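PDB 6RWC: chicken beta-microseminoprotein-like 3 from Gallus gallus, which is of undetermined function, a small disulfide-rich secreted protein of the beta-microseminoprotein (PSP-94) family found in chicken egg white. Local coordinates for residues Y52-V58 and V70-T74; D29-C33 and C43-S47. One frame throughout, in Å; residues are numbered along the deposited sequence.

Contact 1: Y52-V58 and V70-T74; sequences YDRVNCV and VVKKT
The open end of the beta hairpin formed by strands 57-62 and 67-72 is where Val58 pairs with Val71 and Lys73 reaches back to the carbonyls of Val55 and Asn56, in the turn that follows Asp53. Val58 and Val71 are an antiparallel hydrogen-bonded pair: Val58 N donates to Val71 O (2.9 Å) and Val71 N donates back to Val58 O. Next comes the non-hydrogen-bonded pair Cys57-Lys72, and beyond the strand ends Lys73 N still donates to Asn56 O (2.9 Å, 171° at the hydrogen). Water 1 also donates to Asn56 O and accepts from Thr74 N, so two donors grip that one carbonyl.

Within the turn, Asp53 OD1 accepts from Val55 N in an Asx turn, while Asn56 ND2 meets Asp53 OD2 at 2.6 Å on the syn side, close to the carboxylate plane.

Val70, itself buried, sets CG2 over the centre of the Tyr52 ring, 4.0 Å from the centroid and 5° off the normal. Val70 CG1, anti to the backbone N (chi1 176°), reaches Cys57 CB at 3.6 Å; Cys57 is disulfide-bonded to Cys80, whose loop also covers Val70.

The exposed Lys73 lies apart from this packing. Fully extended beyond CG, it runs alongside the Asn56 carbonyl and delivers NZ to Val55 O at 3.0 Å, from above the carbonyl plane.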
loop_
_atom_site.group_PDB
_atom_site.type_symbol
_atom_site.label_atom_id
_atom_site.label_comp_id
_atom_site.label_asym_id
_atom_site.label_seq_id
_atom_site.Cartn_x
_atom_site.Cartn_y
_atom_site.Cartn_z
ATOM N N TYR A 52 12.301 9.951 12.226
ATOM C CA TYR A 52 11.877 9.714 13.600
ATOM C C TYR A 52 13.050 9.137 14.379
ATOM O O TYR A 52 14.081 8.768 13.810
ATOM C CB TYR A 52 10.661 8.783 13.665
ATOM C CG TYR A 52 10.887 7.398 13.094
ATOM C CD1 TYR A 52 10.711 7.147 11.739
ATOM C CD2 TYR A 52 11.256 6.339 13.914
ATOM C CE1 TYR A 52 10.907 5.883 11.215
ATOM C CE2 TYR A 52 11.452 5.069 13.398
ATOM C CZ TYR A 52 11.276 4.848 12.049
ATOM O OH TYR A 52 11.470 3.590 11.528
ATOM N N ASP A 53 12.870 9.063 15.695
ATOM C CA ASP A 53 13.895 8.575 16.618
ATOM C C ASP A 53 13.911 7.051 16.567
ATOM O O ASP A 53 13.259 6.371 17.360
ATOM C CB ASP A 53 13.624 9.095 18.026
ATOM C CG ASP A 53 14.648 8.621 19.037
ATOM O OD1 ASP A 53 15.695 8.074 18.631
ATOM O OD2 ASP A 53 14.399 8.793 20.249
ATOM N N ARG A 54 14.687 6.505 15.632
ATOM C CA ARG A 54 14.774 5.057 15.492
ATOM C C ARG A 54 15.540 4.389 16.629
ATOM O O ARG A 54 15.618 3.156 16.653
ATOM C CB ARG A 54 15.419 4.697 14.151
ATOM C CG ARG A 54 16.880 5.086 14.034
ATOM C CD ARG A 54 17.472 4.579 12.729
ATOM N NE ARG A 54 18.926 4.693 12.714
ATOM C CZ ARG A 54 19.749 3.789 13.235
ATOM N NH1 ARG A 54 19.260 2.704 13.819
ATOM N NH2 ARG A 54 21.061 3.971 13.176
ATOM N N VAL A 55 16.099 5.160 17.563
ATOM C CA VAL A 55 16.777 4.567 18.712
ATOM C C VAL A 55 15.772 4.167 19.785
ATOM O O VAL A 55 15.883 3.094 20.390
ATOM C CB VAL A 55 17.833 5.543 19.262
ATOM C CG1 VAL A 55 18.593 4.912 20.411
ATOM C CG2 VAL A 55 18.785 5.979 18.154
ATOM N N ASN A 56 14.775 5.013 20.038
ATOM C CA ASN A 56 13.768 4.747 21.054
ATOM C C ASN A 56 12.403 4.417 20.469
ATOM O O ASN A 56 11.479 4.109 21.229
ATOM C CB ASN A 56 13.650 5.945 22.002
ATOM C CG ASN A 56 14.985 6.358 22.586
ATOM O OD1 ASN A 56 15.585 5.626 23.372
ATOM N ND2 ASN A 56 15.458 7.538 22.206
ATOM N N CYS A 57 12.248 4.471 19.149
ATOM C CA CYS A 57 10.983 4.179 18.496
ATOM C C CYS A 57 11.176 3.083 17.454
ATOM O O CYS A 57 12.284 2.848 16.962
ATOM C CB CYS A 57 10.389 5.439 17.844
ATOM S SG CYS A 57 10.250 6.857 18.966
ATOM N N VAL A 58 10.080 2.403 17.133
ATOM C CA VAL A 58 10.087 1.300 16.180
ATOM C C VAL A 58 8.776 1.332 15.406
ATOM O O VAL A 58 7.724 1.678 15.955
ATOM C CB VAL A 58 10.292 -0.061 16.886
ATOM C CG1 VAL A 58 9.166 -0.334 17.878
ATOM C CG2 VAL A 58 10.415 -1.191 15.868
ATOM N N VAL A 70 4.690 4.301 14.033
ATOM C CA VAL A 70 5.911 4.432 14.819
ATOM C C VAL A 70 5.541 4.642 16.284
ATOM O O VAL A 70 4.862 5.615 16.632
ATOM C CB VAL A 70 6.780 5.585 14.293
ATOM C CG1 VAL A 70 7.998 5.772 15.170
ATOM C CG2 VAL A 70 7.192 5.318 12.849
ATOM N N VAL A 71 5.994 3.731 17.146
ATOM C CA VAL A 71 5.634 3.729 18.556
ATOM C C VAL A 71 6.903 3.616 19.391
ATOM O O VAL A 71 7.977 3.286 18.890
ATOM C CB VAL A 71 4.661 2.587 18.905
ATOM C CG1 VAL A 71 3.383 2.707 18.081
ATOM C CG2 VAL A 71 5.336 1.238 18.682
ATOM N N LYS A 72 6.757 3.891 20.685
ATOM C CA LYS A 72 7.876 3.786 21.612
ATOM C C LYS A 72 8.235 2.326 21.863
ATOM O O LYS A 72 7.358 1.468 21.998
ATOM C CB LYS A 72 7.530 4.469 22.936
ATOM C CG LYS A 72 7.323 5.974 22.835
ATOM C CD LYS A 72 8.644 6.727 22.894
ATOM C CE LYS A 72 8.421 8.232 22.852
ATOM N NZ LYS A 72 9.700 8.991 22.938
ATOM N N LYS A 73 9.539 2.046 21.933
ATOM C CA LYS A 73 9.981 0.681 22.209
ATOM C C LYS A 73 9.579 0.243 23.612
ATOM O O LYS A 73 9.247 -0.927 23.834
ATOM C CB LYS A 73 11.496 0.566 22.028
ATOM C CG LYS A 73 11.985 0.752 20.600
ATOM C CD LYS A 73 13.500 0.583 20.522
ATOM C CE LYS A 73 13.990 0.595 19.080
ATOM N NZ LYS A 73 15.469 0.431 18.987
ATOM N N THR A 74 9.604 1.168 24.572
ATOM C CA THR A 74 9.220 0.849 25.940
ATOM C C THR A 74 7.713 0.730 26.114
ATOM O O THR A 74 7.260 0.040 27.035
ATOM C CB THR A 74 9.756 1.912 26.900
ATOM O OG1 THR A 74 9.111 3.162 26.633
ATOM C CG2 THR A 74 11.257 2.075 26.721
HETATM O O HOH W 1 11.130 3.828 23.919
#

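Contact 2: D29-C33 and C43-S47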
loop_
_atom_site.group_PDB
_atom_site.type_symbol
_atom_site.label_atom_id
_atom_site.label_comp_id
_atom_site.label_asym_id
_atom_site.label_seq_id
_atom_site.Cartn_x
_atom_site.Cartn_y
_atom_site.Cartn_z
ATOM N N ASP A 29 -0.257 -7.853 -1.044
ATOM C CA ASP A 29 0.969 -7.175 -0.649
ATOM C C ASP A 29 0.771 -5.667 -0.519
ATOM O O ASP A 29 1.694 -4.890 -0.774
ATOM C CB ASP A 29 2.098 -7.484 -1.632
ATOM C CG ASP A 29 1.758 -7.091 -3.053
ATOM O OD1 ASP A 29 0.557 -7.072 -3.392
ATOM O OD2 ASP A 29 2.691 -6.807 -3.831
ATOM N N CYS A 30 -0.438 -5.248 -0.140
ATOM C CA CYS A 30 -0.724 -3.862 0.240
ATOM C C CYS A 30 -0.526 -2.890 -0.923
ATOM O O CYS A 30 0.060 -1.815 -0.771
ATOM C CB CYS A 30 0.108 -3.443 1.453
ATOM S SG CYS A 30 -0.606 -3.952 3.030
ATOM N N TYR A 31 -1.020 -3.273 -2.094
ATOM C CA TYR A 31 -1.196 -2.371 -3.221
ATOM C C TYR A 31 -2.686 -2.192 -3.470
ATOM O O TYR A 31 -3.478 -3.111 -3.249
ATOM C CB TYR A 31 -0.529 -2.911 -4.493
ATOM C CG TYR A 31 0.978 -2.756 -4.558
ATOM C CD1 TYR A 31 1.815 -3.552 -3.785
ATOM C CD2 TYR A 31 1.563 -1.837 -5.419
ATOM C CE1 TYR A 31 3.192 -3.420 -3.850
ATOM C CE2 TYR A 31 2.942 -1.697 -5.491
ATOM C CZ TYR A 31 3.751 -2.493 -4.705
ATOM O OH TYR A 31 5.123 -2.360 -4.772
ATOM N N GLN A 32 -3.070 -1.001 -3.915
ATOM C CA GLN A 32 -4.414 -0.774 -4.426
ATOM C C GLN A 32 -4.341 -0.649 -5.938
ATOM O O GLN A 32 -3.609 0.199 -6.459
ATOM C CB GLN A 32 -5.065 0.478 -3.836
ATOM C CG GLN A 32 -6.395 0.809 -4.517
ATOM C CD GLN A 32 -7.212 1.844 -3.773
ATOM O OE1 GLN A 32 -7.578 2.881 -4.326
ATOM N NE2 GLN A 32 -7.520 1.558 -2.515
ATOM N N CYS A 33 -5.093 -1.493 -6.632
ATOM C CA CYS A 33 -5.132 -1.505 -8.084
ATOM C C CYS A 33 -6.468 -0.973 -8.584
ATOM O O CYS A 33 -7.506 -1.138 -7.935
ATOM C CB CYS A 33 -4.914 -2.919 -8.625
ATOM S SG CYS A 33 -3.355 -3.706 -8.171
ATOM N N CYS A 43 -0.749 0.930 -7.050
ATOM C CA CYS A 43 0.111 1.791 -6.250
ATOM C C CYS A 43 0.257 1.216 -4.848
ATOM O O CYS A 43 -0.706 0.698 -4.274
ATOM C CB CYS A 43 -0.445 3.219 -6.172
ATOM S SG CYS A 43 -0.743 4.015 -7.771
ATOM N N SER A 44 1.469 1.311 -4.304
ATOM C CA SER A 44 1.735 0.814 -2.962
ATOM C C SER A 44 1.004 1.662 -1.927
ATOM O O SER A 44 1.010 2.894 -2.001
ATOM C CB SER A 44 3.237 0.821 -2.685
ATOM O OG SER A 44 3.507 0.455 -1.344
ATOM N N LEU A 45 0.372 0.996 -0.960
ATOM C CA LEU A 45 -0.354 1.686 0.098
ATOM C C LEU A 45 0.506 1.984 1.318
ATOM O O LEU A 45 0.134 2.841 2.126
ATOM C CB LEU A 45 -1.567 0.858 0.538
ATOM C CG LEU A 45 -2.697 0.631 -0.467
ATOM C CD1 LEU A 45 -3.721 -0.335 0.107
ATOM C CD2 LEU A 45 -3.357 1.948 -0.844
ATOM N N VAL A 46 1.641 1.309 1.467
ATOM C CA VAL A 46 2.459 1.410 2.671
ATOM C C VAL A 46 3.373 2.624 2.543
ATOM O O VAL A 46 4.280 2.648 1.705
ATOM C CB VAL A 46 3.269 0.129 2.902
ATOM C CG1 VAL A 46 4.109 0.249 4.163
ATOM C CG2 VAL A 46 2.340 -1.073 2.992
ATOM N N SER A 47 3.135 3.635 3.377
ATOM C CA SER A 47 4.033 4.778 3.462
ATOM C C SER A 47 5.170 4.473 4.431
ATOM O O SER A 47 4.941 3.971 5.536
ATOM C CB SER A 47 3.274 6.026 3.913
ATOM O OG SER A 47 4.155 7.129 4.051
#
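Tyr31 and Ser44 are opposite each other across the strands as a non-hydrogen-bonded pair of the antiparallel hairpin 31-35/39-44, in the four-stranded sheet of this fold, their side chains on one face of the sheet. The backbone bonds set the register: Gln32 N to Cys43 O is 2.9 Å and Cys43 N to Gln32 O is 3.0 Å. A third, Leu45 N to Cys30 O (2.8 Å, 167° at the hydrogen), continues the pairing past the strand ends.

The aromatic contact is a CH-pi one. Ser44 CB stands over a face of the Tyr31 ring, 4.0 Å from the centroid and 22° off the normal, with Ser44 CA above the same face nearer the rim. Tyr31 CG is anti to the carbonyl carbon (chi1 -77°), which folds the ring across the neighbouring strand and brings CD2 to 3.3 Å from Ser44 N. An alanine at Tyr31 would remove this ring and would probably leave the Ser44 methylene and peptide without their aromatic cover.

Apolar contacts lie elsewhere: Leu45 CD2 packs on Gln32 CB at 3.7 Å, and Val46 CG2 meets Cys30 CB at 3.6 Å, beside Phe61.

Of the disulfides here, Cys33-Cys42 crosslinks the two strands of the hairpin, whereas Cys43-Cys2 and Cys30-Cys66 lead outward, to strand 2-6 and to the second hairpin. The chemistry thus implies segments paired by three backbone bonds, with ring-on-methylene and Cys30-Val46 packing added.

Along the chain the whole of contact 2 precedes contact 1, and each stands at the open end of its own antiparallel hairpin. Their centres are 24 Å apart and their nearest atoms about 8 Å apart, so they do not meet. Contact 2 belongs to the four-stranded sheet ordered 2-6, 39-44, 31-35, 24-26; contact 1 belongs to the separate two-stranded sheet 57-62/67-72. Strand 57-62 is the next strand after 39-44, and residues 45-56 connect the two sheets. The links from contact 2 run to the turn end of the second hairpin, at Phe61 and Cys66, so contact 1 lies at the far end from them, consistent with an elongated, helix-free protein whose two parts are held together by covalent and apolar links.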